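Local coordinates for protein endo-alpha-mannosidase (Bacteroides thetaiotaomicron, PDB 4ACY) that hydrolyses alpha-mannosidic linkages as a family GH99 endo-alpha-mannosidase built on a TIM barrel, and probably acts on N-glycan-type mannosides, at residues A[91-96]-A[338-343]; A[281-286]-A[334-339]. All coordinates share one frame; numbering follows the deposited sequence.

Overall arrangement
From the N terminus, the chain leaves strand 42-46 and passes through 91-96 before helix 102-115; 281-286 leads out of strand 276-281, and both 334-339 and 338-343 follow the last barrel strand, 322-324. Contact 1 therefore closes a loop of 241 residues, bringing the excursion after the first strand to that after the eighth. Contact 2 closes a loop of 47, joining the seventh and eighth, a worked example of how TIM-barrel loops are tied together beyond the sheet. The span of contact 2 lies entirely inside that of contact 1, and the two share Pro-338 and Ala-339. Their centres lie about 13 Å apart, and they touch where Leu-94 CD1 packs against Glu-337 OE2, 3.8 Å away.

Contact 1: A[91-96]-A[338-343]; sequences YPELGT and PAVSKK
Pro-92 and Ala-339 face each other as a non-hydrogen-bonded antiparallel pair, flanked by two backbone hydrogen bonds. Val-340 N donates to Tyr-91 O at 2.9 Å, and Glu-93 N to Pro-338 O at 3.0 Å. Two waters extend this pairing: one links Tyr-91 N to Val-340 O, the other Leu-94 N to Pro-338 O.

The aromatic contact is a CH-pi interaction. Lys-342 CG lies 3.8 Å from the centroid of the Tyr-91 ring, over one face, while Pro-92 CD covers the opposite face toward the rim. A bend at chi2 (66°) turns the lysine chain along the ring, bringing its CE to 3.8 Å from Tyr-91 CZ. Lys-342 has two conformers, and its ring contacts, described for one of them, are less certain. Tyr-349 meets the tyrosine edge-to-face.

Apolar contacts add to the join. Val-340 CG1 rests 3.6 Å from Glu-93 CA, and its CG2 approaches Tyr-91 CD1 obliquely at 4.0 Å. The extended Glu-93 chain brings OE1 to 3.3 Å from Pro-338 CB, in packing rather than hydrogen bonding. Met-111 of helix 102-115 packs against both residues. Pro-92 to Gly-95 form a type I beta turn; beside it, the single antiparallel bridge joins the TIM-barrel loops after the first and eighth strands.

Contact 2: A[281-286]-A[334-339]; sequences VGPGYI and TQIEPA
Pro-283 and Thr-334 bring together the loops that follow the seventh and eighth strands of the TIM barrel, through van der Waals contact with no direct hydrogen bond between the segments. The proline ring meets the threonine backbone: its CD lies 3.1 Å from Thr-334 O. Its CG also touches Ile-336 CG2, 3.8 Å away. The threonine methyl adds a further contact, with Thr-334 CG2 3.5 Å from Tyr-285 CD2, approaching the ring obliquely while the two side chains run side by side.

A second layer positions these groups. With chi1 at 58°, Thr-334 OG1 sits between the backbone N and the carbonyl carbon, where it hydrogen-bonds Ser-326 OG; the same torsion leaves CG2 to the facing loop. The far end of Tyr-285 is held by Asp-287, its OH hydrogen-bonded to OD2.

Farther out, Tyr-360 of helix 359-376 packs on both Pro-283 and Ile-336. Back at the interface, Gly-284 O is buried without a polar partner in the model, and Thr-334 CG2 lies 3.4 Å from it.

Contact 1: A[91-96]-A[338-343]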
ATOM      1  N   TYR A  91      13.982  11.859   3.094  1.00 16.02           N
ATOM      2  CA  TYR A  91      13.345  12.966   3.791  1.00 16.62           C
ATOM      3  C   TYR A  91      12.279  13.582   2.879  1.00 16.12           C
ATOM      4  O   TYR A  91      12.588  13.943   1.737  1.00 16.04           O
ATOM      5  CB  TYR A  91      14.391  14.022   4.186  1.00 17.17           C
ATOM      6  CG  TYR A  91      13.861  15.014   5.179  1.00 18.11           C
ATOM      7  CD1 TYR A  91      13.127  16.125   4.762  1.00 18.76           C
ATOM      8  CD2 TYR A  91      14.059  14.829   6.547  1.00 18.91           C
ATOM      9  CE1 TYR A  91      12.603  17.023   5.684  1.00 19.45           C
ATOM     10  CE2 TYR A  91      13.539  15.720   7.474  1.00 19.48           C
ATOM     11  CZ  TYR A  91      12.816  16.815   7.028  1.00 20.06           C
ATOM     12  OH  TYR A  91      12.295  17.704   7.938  1.00 22.51           O
ATOM     13  N   PRO A  92      11.034  13.715   3.369  1.00 16.50           N
ATOM     14  CA  PRO A  92       9.977  14.210   2.468  1.00 16.45           C
ATOM     15  C   PRO A  92      10.121  15.680   2.044  1.00 16.89           C
ATOM     16  O   PRO A  92      10.476  16.542   2.862  1.00 16.94           O
ATOM     17  CB  PRO A  92       8.710  14.089   3.311  1.00 16.55           C
ATOM     18  CG  PRO A  92       9.012  13.012   4.338  1.00 16.61           C
ATOM     19  CD  PRO A  92      10.479  13.304   4.673  1.00 16.41           C
ATOM     20  N   GLU A  93       9.792  15.947   0.787  1.00 17.54           N
ATOM     21  CA  GLU A  93       9.638  17.321   0.323  1.00 18.20           C
ATOM     22  C   GLU A  93       8.684  18.099   1.239  1.00 18.59           C
ATOM     23  O   GLU A  93       8.930  19.275   1.564  1.00 19.05           O
ATOM     24  CB  GLU A  93       9.130  17.343  -1.116  1.00 18.97           C
ATOM     25  CG  GLU A  93       9.024  18.778  -1.637  1.00 19.72           C
ATOM     26  CD  GLU A  93       8.344  18.905  -2.978  1.00 21.13           C
ATOM     27  OE1 GLU A  93       7.668  17.972  -3.432  1.00 20.79           O
ATOM     28  OE2 GLU A  93       8.490  19.984  -3.584  1.00 22.63           O
ATOM     29  N   LEU A  94       7.611  17.438   1.677  1.00 18.10           N
ATOM     30  CA  LEU A  94       6.596  18.090   2.515  1.00 18.28           C
ATOM     31  C   LEU A  94       6.927  18.097   4.016  1.00 18.58           C
ATOM     32  O   LEU A  94       6.116  18.516   4.849  1.00 19.09           O
ATOM     33  CB  LEU A  94       5.208  17.496   2.228  1.00 18.41           C
ATOM     34  CG  LEU A  94       4.718  17.674   0.791  1.00 19.31           C
ATOM     35  CD1 LEU A  94       3.358  17.028   0.632  1.00 18.78           C
ATOM     36  CD2 LEU A  94       4.614  19.151   0.406  1.00 19.55           C
ATOM     37  N   GLY A  95       8.130  17.645   4.350  1.00 18.38           N
ATOM     38  CA  GLY A  95       8.618  17.647   5.722  1.00 18.43           C
ATOM     39  C   GLY A  95       7.913  16.634   6.594  1.00 18.78           C
ATOM     40  O   GLY A  95       7.400  15.623   6.090  1.00 19.44           O
ATOM     41  N   THR A  96       7.881  16.914   7.892  1.00 18.90           N
ATOM     42  CA  THR A  96       7.189  16.059   8.865  1.00 18.55           C
ATOM     43  C   THR A  96       5.726  16.414   8.864  1.00 18.17           C
ATOM     44  O   THR A  96       5.208  17.042   9.789  1.00 19.29           O
ATOM     45  CB  THR A  96       7.787  16.166  10.292  1.00 18.98           C
ATOM     46  OG1 THR A  96       7.898  17.555  10.687  1.00 19.10           O
ATOM     47  CG2 THR A  96       9.144  15.511  10.318  1.00 19.29           C
ATOM     48  N   PRO A 338       7.626  12.656  -3.423  1.00 15.01           N
ATOM     49  CA  PRO A 338       8.866  13.408  -3.582  1.00 15.35           C
ATOM     50  C   PRO A 338       9.692  13.512  -2.315  1.00 15.39           C
ATOM     51  O   PRO A 338       9.161  13.805  -1.250  1.00 15.35           O
ATOM     52  CB  PRO A 338       8.368  14.802  -4.005  1.00 15.41           C
ATOM     53  CG  PRO A 338       7.143  14.501  -4.777  1.00 15.51           C
ATOM     54  CD  PRO A 338       6.484  13.339  -4.066  1.00 15.44           C
ATOM     55  N   ALA A 339      10.994  13.292  -2.471  1.00 15.76           N
ATOM     56  CA  ALA A 339      11.963  13.368  -1.387  1.00 16.34           C
ATOM     57  C   ALA A 339      12.986  14.446  -1.754  1.00 16.56           C
ATOM     58  O   ALA A 339      13.210  14.698  -2.937  1.00 16.94           O
ATOM     59  CB  ALA A 339      12.648  12.010  -1.222  1.00 16.07           C
ATOM     60  N   VAL A 340      13.600  15.053  -0.743  1.00 17.05           N
ATOM     61  CA  VAL A 340      14.605  16.119  -0.954  1.00 17.65           C
ATOM     62  C   VAL A 340      15.925  15.795  -0.265  1.00 18.31           C
ATOM     63  O   VAL A 340      15.959  15.011   0.693  1.00 17.87           O
ATOM     64  CB  VAL A 340      14.095  17.491  -0.424  1.00 17.58           C
ATOM     65  CG1 VAL A 340      12.876  17.929  -1.214  1.00 17.62           C
ATOM     66  CG2 VAL A 340      13.770  17.439   1.085  1.00 17.73           C
ATOM     67  N   SER A 341      17.015  16.405  -0.731  1.00 18.96           N
ATOM     68  CA  SER A 341      18.283  16.302  -0.019  0.50 19.41           C
ATOM     69  C   SER A 341      18.134  16.947   1.357  1.00 19.78           C
ATOM     70  O   SER A 341      17.477  17.993   1.503  1.00 20.01           O
ATOM     71  CB  SER A 341      19.403  16.967  -0.816  0.50 19.46           C
ATOM     72  OG  SER A 341      19.022  18.265  -1.233  0.50 19.35           O
ATOM     73  N   LYS A 342      18.722  16.309   2.371  1.00 20.35           N
ATOM     74  CA  LYS A 342      18.606  16.770   3.751  0.50 21.00           C
ATOM     75  C   LYS A 342      19.687  16.124   4.603  1.00 21.67           C
ATOM     76  O   LYS A 342      20.000  14.940   4.426  1.00 20.88           O
ATOM     77  CB  LYS A 342      17.227  16.417   4.328  0.50 21.24           C
ATOM     78  CG  LYS A 342      16.894  17.049   5.692  0.50 21.35           C
ATOM     79  CD  LYS A 342      16.773  18.566   5.599  0.50 21.74           C
ATOM     80  CE  LYS A 342      15.830  19.117   6.660  0.50 22.10           C
ATOM     81  NZ  LYS A 342      15.433  20.521   6.352  0.50 22.64           N
ATOM     82  N   LYS A 343      20.259  16.933   5.498  1.00 23.01           N
ATOM     83  CA  LYS A 343      21.154  16.489   6.564  1.00 25.42           C
ATOM     84  C   LYS A 343      20.684  17.134   7.871  1.00 26.83           C
ATOM     85  O   LYS A 343      20.178  18.255   7.876  1.00 28.99           O
ATOM     86  CB  LYS A 343      22.596  16.911   6.270  1.00 25.73           C
TER
HETATM   87  O   HOH W   1      15.405  12.403   0.674  1.00 17.27           O
HETATM   88  O   HOH W   2       6.817  15.019   0.334  1.00 18.68           O

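Contact 2: A[281-286]-A[334-339]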
ATOM      1  N   VAL A 281       4.426  -3.352  -7.125  1.00 14.81           N
ATOM      2  CA  VAL A 281       5.685  -2.801  -7.636  1.00 14.94           C
ATOM      3  C   VAL A 281       6.153  -1.647  -6.780  1.00 14.34           C
ATOM      4  O   VAL A 281       5.346  -0.809  -6.361  1.00 13.66           O
ATOM      5  CB  VAL A 281       5.497  -2.294  -9.102  1.00 15.38           C
ATOM      6  CG1 VAL A 281       6.770  -1.630  -9.643  1.00 17.00           C
ATOM      7  CG2 VAL A 281       5.056  -3.458  -9.992  1.00 15.77           C
ATOM      8  N   GLY A 282       7.462  -1.592  -6.528  1.00 14.18           N
ATOM      9  CA  GLY A 282       8.051  -0.489  -5.785  1.00 14.45           C
ATOM     10  C   GLY A 282       9.351   0.026  -6.394  1.00 14.68           C
ATOM     11  O   GLY A 282       9.979  -0.673  -7.194  1.00 14.38           O
ATOM     12  N   PRO A 283       9.779   1.231  -5.987  1.00 14.90           N
ATOM     13  CA  PRO A 283      10.951   1.884  -6.612  1.00 15.16           C
ATOM     14  C   PRO A 283      12.283   1.528  -5.951  1.00 15.33           C
ATOM     15  O   PRO A 283      13.355   1.898  -6.459  1.00 16.26           O
ATOM     16  CB  PRO A 283      10.641   3.376  -6.445  1.00 15.28           C
ATOM     17  CG  PRO A 283       9.853   3.449  -5.198  1.00 15.36           C
ATOM     18  CD  PRO A 283       9.003   2.180  -5.168  1.00 15.16           C
ATOM     19  N   GLY A 284      12.203   0.818  -4.823  1.00 14.82           N
ATOM     20  CA  GLY A 284      13.370   0.428  -4.040  1.00 14.85           C
ATOM     21  C   GLY A 284      12.908  -0.030  -2.670  1.00 14.85           C
ATOM     22  O   GLY A 284      11.703  -0.178  -2.424  1.00 15.29           O
ATOM     23  N   TYR A 285      13.856  -0.265  -1.771  1.00 14.48           N
ATOM     24  CA  TYR A 285      13.516  -0.630  -0.389  1.00 14.63           C
ATOM     25  C   TYR A 285      14.701  -0.280   0.492  1.00 14.30           C
ATOM     26  O   TYR A 285      15.853  -0.607   0.159  1.00 14.75           O
ATOM     27  CB  TYR A 285      13.185  -2.131  -0.237  1.00 14.58           C
ATOM     28  CG  TYR A 285      12.641  -2.429   1.153  1.00 14.51           C
ATOM     29  CD1 TYR A 285      13.496  -2.494   2.273  1.00 14.61           C
ATOM     30  CD2 TYR A 285      11.266  -2.538   1.364  1.00 14.59           C
ATOM     31  CE1 TYR A 285      12.985  -2.716   3.558  1.00 14.40           C
ATOM     32  CE2 TYR A 285      10.737  -2.745   2.643  1.00 14.50           C
ATOM     33  CZ  TYR A 285      11.593  -2.841   3.733  1.00 14.51           C
ATOM     34  OH  TYR A 285      11.051  -3.044   4.995  1.00 14.39           O
ATOM     35  N   ILE A 286      14.425   0.417   1.586  1.00 14.20           N
ATOM     36  CA  ILE A 286      15.403   0.564   2.662  1.00 14.44           C
ATOM     37  C   ILE A 286      14.721   0.992   3.955  1.00 14.54           C
ATOM     38  O   ILE A 286      13.979   1.991   3.998  1.00 14.38           O
ATOM     39  CB  ILE A 286      16.612   1.482   2.294  1.00 14.74           C
ATOM     40  CG1 ILE A 286      17.576   1.576   3.486  1.00 14.90           C
ATOM     41  CG2 ILE A 286      16.122   2.873   1.846  1.00 14.60           C
ATOM     42  CD1 ILE A 286      18.991   2.128   3.140  1.00 15.30           C
ATOM     43  N   THR A 334      10.115   2.908   0.447  1.00 13.08           N
ATOM     44  CA  THR A 334       9.461   2.461  -0.779  1.00 13.34           C
ATOM     45  C   THR A 334       8.653   3.566  -1.451  1.00 13.50           C
ATOM     46  O   THR A 334       8.015   3.303  -2.459  1.00 13.55           O
ATOM     47  CB  THR A 334       8.528   1.255  -0.518  1.00 13.03           C
ATOM     48  OG1 THR A 334       7.545   1.620   0.454  1.00 13.33           O
ATOM     49  CG2 THR A 334       9.332   0.053  -0.016  1.00 12.89           C
ATOM     50  N   GLN A 335       8.700   4.788  -0.907  1.00 13.97           N
ATOM     51  CA  GLN A 335       7.807   5.875  -1.335  1.00 13.85           C
ATOM     52  C   GLN A 335       8.107   6.369  -2.753  1.00 14.31           C
ATOM     53  O   GLN A 335       9.272   6.441  -3.151  1.00 14.98           O
ATOM     54  CB  GLN A 335       7.823   7.036  -0.322  1.00 13.59           C
ATOM     55  CG  GLN A 335       9.052   7.954  -0.347  1.00 13.36           C
ATOM     56  CD  GLN A 335      10.381   7.279   0.047  1.00 13.29           C
ATOM     57  OE1 GLN A 335      10.423   6.341   0.862  1.00 13.55           O
ATOM     58  NE2 GLN A 335      11.464   7.769  -0.518  1.00 13.34           N
ATOM     59  N   ILE A 336       7.056   6.671  -3.509  1.00 13.98           N
ATOM     60  CA  ILE A 336       7.265   7.415  -4.762  1.00 14.28           C
ATOM     61  C   ILE A 336       7.066   8.900  -4.501  1.00 14.38           C
ATOM     62  O   ILE A 336       7.414   9.733  -5.360  1.00 14.49           O
ATOM     63  CB  ILE A 336       6.389   6.894  -5.936  1.00 14.15           C
ATOM     64  CG1 ILE A 336       4.897   7.034  -5.599  1.00 14.51           C
ATOM     65  CG2 ILE A 336       6.778   5.434  -6.328  1.00 14.27           C
ATOM     66  CD1 ILE A 336       4.003   6.787  -6.818  1.00 14.95           C
ATOM     67  N   GLU A 337       6.552   9.223  -3.312  1.00 14.48           N
ATOM     68  CA  GLU A 337       6.369  10.614  -2.872  1.00 14.65           C
ATOM     69  C   GLU A 337       7.692  11.387  -2.967  1.00 15.04           C
ATOM     70  O   GLU A 337       8.773  10.833  -2.688  1.00 14.89           O
ATOM     71  CB  GLU A 337       5.787  10.692  -1.463  1.00 14.68           C
ATOM     72  CG  GLU A 337       5.399  12.122  -1.083  1.00 14.64           C
ATOM     73  CD  GLU A 337       4.812  12.278   0.275  1.00 15.30           C
ATOM     74  OE1 GLU A 337       4.589  11.267   0.991  1.00 15.21           O
ATOM     75  OE2 GLU A 337       4.558  13.449   0.642  1.00 15.02           O
ATOM     76  N   PRO A 338       7.626  12.656  -3.423  1.00 15.01           N
ATOM     77  CA  PRO A 338       8.866  13.408  -3.582  1.00 15.35           C
ATOM     78  C   PRO A 338       9.692  13.512  -2.315  1.00 15.39           C
ATOM     79  O   PRO A 338       9.161  13.805  -1.250  1.00 15.35           O
ATOM     80  CB  PRO A 338       8.368  14.802  -4.005  1.00 15.41           C
ATOM     81  CG  PRO A 338       7.143  14.501  -4.777  1.00 15.51           C
ATOM     82  CD  PRO A 338       6.484  13.339  -4.066  1.00 15.44           C
ATOM     83  N   ALA A 339      10.994  13.292  -2.471  1.00 15.76           N
ATOM     84  CA  ALA A 339      11.963  13.368  -1.387  1.00 16.34           C
ATOM     85  C   ALA A 339      12.986  14.446  -1.754  1.00 16.56           C
ATOM     86  O   ALA A 339      13.210  14.698  -2.937  1.00 16.94           O
ATOM     87  CB  ALA A 339      12.648  12.010  -1.222  1.00 16.07           C
TER